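Local coordinates for biogenic amine-binding protein (PDB 4GE1) that binds biogenic amines such as serotonin and norepinephrine in a lipocalin barrel, probably sequestering them as part of the saliva of a blood-feeding insect, at residues A[94-105]-A[186-195]. Sequence-based numbering, arbitrary orientation.
Sequences VIVEKDGRKIDE and KLLKQSFPNY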
loop_
_atom_site.group_PDB
_atom_site.type_symbol
_atom_site.label_atom_id
_atom_site.label_comp_id
_atom_site.label_asym_id
_atom_site.label_seq_id
_atom_site.Cartn_x
_atom_site.Cartn_y
_atom_site.Cartn_z
ATOM N N VAL A 94 0.445 -11.345 -3.818
ATOM C CA VAL A 94 -0.430 -12.326 -4.430
ATOM C C VAL A 94 -1.839 -11.765 -4.558
ATOM O O VAL A 94 -2.441 -11.339 -3.569
ATOM C CB VAL A 94 -0.464 -13.619 -3.591
ATOM C CG1 VAL A 94 -1.175 -14.733 -4.347
ATOM C CG2 VAL A 94 0.950 -14.043 -3.226
ATOM N N ILE A 95 -2.351 -11.740 -5.784
ATOM C CA ILE A 95 -3.726 -11.326 -6.024
ATOM C C ILE A 95 -4.587 -12.545 -5.738
ATOM O O ILE A 95 -4.357 -13.611 -6.312
ATOM C CB ILE A 95 -3.939 -10.892 -7.488
ATOM C CG1 ILE A 95 -2.874 -9.882 -7.922
ATOM C CG2 ILE A 95 -5.343 -10.347 -7.699
ATOM C CD1 ILE A 95 -2.852 -8.620 -7.097
ATOM N N VAL A 96 -5.565 -12.399 -4.848
ATOM C CA VAL A 96 -6.367 -13.541 -4.424
ATOM C C VAL A 96 -7.878 -13.303 -4.465
ATOM O O VAL A 96 -8.354 -12.168 -4.422
ATOM C CB VAL A 96 -5.997 -13.964 -2.995
ATOM C CG1 VAL A 96 -4.508 -14.264 -2.907
ATOM C CG2 VAL A 96 -6.377 -12.873 -2.018
ATOM N N GLU A 97 -8.620 -14.401 -4.554
ATOM C CA GLU A 97 -10.061 -14.393 -4.349
ATOM C C GLU A 97 -10.371 -14.109 -2.884
ATOM O O GLU A 97 -9.484 -14.169 -2.022
ATOM C CB GLU A 97 -10.656 -15.753 -4.712
ATOM C CG GLU A 97 -10.393 -16.210 -6.139
ATOM C CD GLU A 97 -11.235 -15.463 -7.148
ATOM O OE1 GLU A 97 -12.026 -14.587 -6.734
ATOM O OE2 GLU A 97 -11.112 -15.753 -8.357
ATOM N N LYS A 98 -11.638 -13.823 -2.606
ATOM C CA LYS A 98 -12.091 -13.534 -1.253
ATOM C C LYS A 98 -11.672 -14.625 -0.277
ATOM O O LYS A 98 -11.363 -14.338 0.877
ATOM C CB LYS A 98 -13.614 -13.377 -1.240
ATOM C CG LYS A 98 -14.185 -12.866 0.071
ATOM C CD LYS A 98 -15.570 -12.264 -0.135
ATOM C CE LYS A 98 -16.637 -13.062 0.593
ATOM N NZ LYS A 98 -17.962 -12.386 0.519
ATOM N N ASP A 99 -11.662 -15.873 -0.745
ATOM C CA ASP A 99 -11.329 -17.008 0.107
ATOM C C ASP A 99 -9.829 -17.326 0.152
ATOM O O ASP A 99 -9.411 -18.317 0.770
ATOM C CB ASP A 99 -12.116 -18.256 -0.318
ATOM C CG ASP A 99 -11.583 -18.875 -1.595
ATOM O OD1 ASP A 99 -11.004 -18.137 -2.417
ATOM O OD2 ASP A 99 -11.746 -20.099 -1.782
ATOM N N GLY A 100 -9.026 -16.495 -0.506
ATOM C CA GLY A 100 -7.580 -16.649 -0.484
ATOM C C GLY A 100 -6.971 -17.407 -1.654
ATOM O O GLY A 100 -5.747 -17.441 -1.795
ATOM N N ARG A 101 -7.807 -18.023 -2.487
ATOM C CA ARG A 101 -7.316 -18.711 -3.681
ATOM C C ARG A 101 -6.478 -17.772 -4.564
ATOM O O ARG A 101 -6.881 -16.651 -4.858
ATOM C CB ARG A 101 -8.481 -19.282 -4.494
ATOM C CG ARG A 101 -8.753 -20.764 -4.278
ATOM C CD ARG A 101 -10.084 -21.148 -4.901
ATOM N NE ARG A 101 -11.158 -20.280 -4.416
ATOM C CZ ARG A 101 -12.118 -19.770 -5.182
ATOM N NH1 ARG A 101 -12.155 -20.044 -6.480
ATOM N NH2 ARG A 101 -13.046 -18.985 -4.647
ATOM N N LYS A 102 -5.310 -18.236 -4.984
ATOM C CA LYS A 102 -4.419 -17.410 -5.793
ATOM C C LYS A 102 -4.953 -17.193 -7.214
ATOM O O LYS A 102 -5.281 -18.149 -7.921
ATOM C CB LYS A 102 -3.014 -18.020 -5.840
ATOM C CG LYS A 102 -2.111 -17.441 -6.926
ATOM C CD LYS A 102 -1.759 -18.504 -7.948
ATOM C CE LYS A 102 -1.117 -17.905 -9.199
ATOM N NZ LYS A 102 -1.134 -18.875 -10.334
ATOM N N ILE A 103 -5.048 -15.928 -7.611
ATOM C CA ILE A 103 -5.335 -15.561 -8.994
ATOM C C ILE A 103 -4.031 -15.328 -9.772
ATOM O O ILE A 103 -3.853 -15.848 -10.878
ATOM C CB ILE A 103 -6.200 -14.287 -9.058
ATOM C CG1 ILE A 103 -7.609 -14.574 -8.532
ATOM C CG2 ILE A 103 -6.270 -13.750 -10.480
ATOM C CD1 ILE A 103 -8.537 -13.380 -8.579
ATOM N N ASP A 104 -3.124 -14.550 -9.177
ATOM C CA ASP A 104 -1.842 -14.195 -9.792
ATOM C C ASP A 104 -0.884 -13.725 -8.702
ATOM O O ASP A 104 -1.311 -13.448 -7.567
ATOM C CB ASP A 104 -2.035 -13.076 -10.824
ATOM C CG ASP A 104 -0.843 -12.920 -11.768
ATOM O OD1 ASP A 104 0.207 -13.564 -11.547
ATOM O OD2 ASP A 104 -0.958 -12.140 -12.738
ATOM N N GLU A 105 0.403 -13.642 -9.045
ATOM C CA GLU A 105 1.438 -13.216 -8.100
ATOM C C GLU A 105 2.533 -12.383 -8.795
ATOM O O GLU A 105 2.772 -12.506 -10.012
ATOM C CB GLU A 105 2.063 -14.433 -7.396
ATOM C CG GLU A 105 2.674 -15.481 -8.344
ATOM C CD GLU A 105 3.094 -16.777 -7.634
ATOM O OE1 GLU A 105 4.286 -16.916 -7.279
ATOM O OE2 GLU A 105 2.238 -17.674 -7.461
ATOM N N LYS A 186 -10.062 -12.044 8.255
ATOM C CA LYS A 186 -10.011 -13.460 7.928
ATOM C C LYS A 186 -8.747 -13.866 7.153
ATOM O O LYS A 186 -8.093 -14.855 7.493
ATOM C CB LYS A 186 -11.261 -13.841 7.138
ATOM C CG LYS A 186 -11.457 -15.326 6.936
ATOM C CD LYS A 186 -12.707 -15.577 6.105
ATOM C CE LYS A 186 -12.546 -14.993 4.706
ATOM N NZ LYS A 186 -11.490 -15.696 3.937
ATOM N N LEU A 187 -8.404 -13.121 6.105
ATOM C CA LEU A 187 -7.240 -13.490 5.304
ATOM C C LEU A 187 -5.941 -13.295 6.087
ATOM O O LEU A 187 -4.982 -14.055 5.927
ATOM C CB LEU A 187 -7.217 -12.729 3.968
ATOM C CG LEU A 187 -8.262 -13.183 2.939
ATOM C CD1 LEU A 187 -8.167 -12.385 1.661
ATOM C CD2 LEU A 187 -8.108 -14.666 2.646
ATOM N N LEU A 188 -5.921 -12.291 6.954
ATOM C CA LEU A 188 -4.741 -12.032 7.761
ATOM C C LEU A 188 -4.414 -13.231 8.654
ATOM O O LEU A 188 -3.241 -13.553 8.873
ATOM C CB LEU A 188 -4.936 -10.779 8.612
ATOM C CG LEU A 188 -3.694 -10.288 9.359
ATOM C CD1 LEU A 188 -2.839 -9.412 8.454
ATOM C CD2 LEU A 188 -4.097 -9.526 10.612
ATOM N N LYS A 189 -5.448 -13.891 9.161
ATOM C CA LYS A 189 -5.245 -15.022 10.063
ATOM C C LYS A 189 -5.106 -16.355 9.312
ATOM O O LYS A 189 -4.517 -17.306 9.820
ATOM C CB LYS A 189 -6.357 -15.084 11.115
ATOM C CG LYS A 189 -6.101 -16.099 12.219
ATOM C CD LYS A 189 -6.721 -15.666 13.540
ATOM C CE LYS A 189 -8.229 -15.496 13.426
ATOM N NZ LYS A 189 -8.846 -15.153 14.739
ATOM N N GLN A 190 -5.631 -16.400 8.091
ATOM C CA GLN A 190 -5.571 -17.590 7.240
ATOM C C GLN A 190 -4.143 -18.030 6.916
ATOM O O GLN A 190 -3.256 -17.196 6.717
ATOM C CB GLN A 190 -6.316 -17.312 5.935
ATOM C CG GLN A 190 -6.487 -18.517 5.030
ATOM C CD GLN A 190 -7.734 -18.400 4.178
ATOM O OE1 GLN A 190 -8.805 -18.057 4.681
ATOM N NE2 GLN A 190 -7.599 -18.665 2.880
ATOM N N SER A 191 -3.926 -19.342 6.840
ATOM C CA SER A 191 -2.607 -19.870 6.497
ATOM C C SER A 191 -2.372 -19.909 4.985
ATOM O O SER A 191 -3.259 -20.291 4.228
ATOM C CB SER A 191 -2.399 -21.271 7.084
ATOM O OG SER A 191 -1.122 -21.772 6.717
ATOM N N PHE A 192 -1.176 -19.513 4.556
ATOM C CA PHE A 192 -0.780 -19.610 3.151
ATOM C C PHE A 192 0.587 -20.269 3.054
ATOM O O PHE A 192 1.595 -19.585 2.883
ATOM C CB PHE A 192 -0.710 -18.220 2.502
ATOM C CG PHE A 192 -2.035 -17.528 2.397
ATOM C CD1 PHE A 192 -2.789 -17.622 1.239
ATOM C CD2 PHE A 192 -2.523 -16.767 3.448
ATOM C CE1 PHE A 192 -4.010 -16.975 1.136
ATOM C CE2 PHE A 192 -3.745 -16.122 3.351
ATOM C CZ PHE A 192 -4.488 -16.232 2.197
ATOM N N PRO A 193 0.630 -21.602 3.167
ATOM C CA PRO A 193 1.921 -22.297 3.236
ATOM C C PRO A 193 2.809 -22.097 2.006
ATOM O O PRO A 193 4.017 -22.308 2.098
ATOM C CB PRO A 193 1.527 -23.775 3.379
ATOM C CG PRO A 193 0.100 -23.854 2.944
ATOM C CD PRO A 193 -0.509 -22.529 3.272
ATOM N N ASN A 194 2.227 -21.702 0.880
ATOM C CA ASN A 194 3.000 -21.558 -0.352
ATOM C C ASN A 194 3.772 -20.245 -0.446
ATOM O O ASN A 194 4.628 -20.084 -1.318
ATOM C CB ASN A 194 2.101 -21.728 -1.575
ATOM C CG ASN A 194 1.673 -23.163 -1.785
ATOM O OD1 ASN A 194 2.267 -24.089 -1.226
ATOM N ND2 ASN A 194 0.644 -23.360 -2.599
ATOM N N TYR A 195 3.464 -19.312 0.449
ATOM C CA TYR A 195 4.089 -17.988 0.438
ATOM C C TYR A 195 4.668 -17.662 1.809
ATOM O O TYR A 195 5.524 -16.788 1.945
ATOM C CB TYR A 195 3.078 -16.916 0.002
ATOM C CG TYR A 195 2.474 -17.221 -1.350
ATOM C CD1 TYR A 195 3.172 -16.945 -2.524
ATOM C CD2 TYR A 195 1.219 -17.811 -1.455
ATOM C CE1 TYR A 195 2.635 -17.241 -3.764
ATOM C CE2 TYR A 195 0.671 -18.111 -2.693
ATOM C CZ TYR A 195 1.383 -17.823 -3.843
ATOM O OH TYR A 195 0.840 -18.119 -5.074
#
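Val94 and Tyr195 make the closer of the two apolar side-chain pairs between the hairpin 94-105 and the C-terminal segment 186-195. The CG2 methyl of Val94 sits over the middle of one face of the Tyr195 ring, 3.7 Å from its centroid and 12° off the normal, a CH-pi contact. With Val94 CG1 anti to the backbone N (chi1 -170°), the second methyl reaches toward the phenol end of the same face. At the ring's edge, Tyr195 OH donates to Glu105 OE2 over 2.8 Å. It meets that oxygen from above the carboxylate plane, and methyl and hydrogen bond together restrict how the ring can tilt and slide.

At the hairpin tip the packing is against backbone. Leu187 CD2 lies 3.7 Å from Gly100 CA, at the last residue of the type I turn 97-100, which has no side chain to hold the leucine off, while the CE1 edge of Phe192 points at Gly100 O, 3.4 Å away and near the ring plane. Gln190, just past the helix, extends its amide to Asp99 O, NE2 to O 2.8 Å. The bond is nearly straight at the hydrogen (162°) and lies in the amide plane, although the donor stands above the carbonyl plane.

The solvent side is looser. Lys186, its chain bent near the end, gives Lys98 O only a weak hydrogen bond from NZ, and the Lys98 side chain starts away from 186-195. Asp99 turns its carboxylate back to Arg101: OD1 accepts from Arg101 N, an Asx turn, and OD2 takes the salt bridge from NE on its syn side.

The contact joins the hairpin between barrel strands 88-96 and 102-115 to the end of helix 181-189 and the chain after it, whose side chains also touch strands 43-50 (Leu188 on Leu47), 55-64 (Leu187 on Val59) and 69-78 (Phe192 on Ile74, Tyr195 on the Phe76 ring).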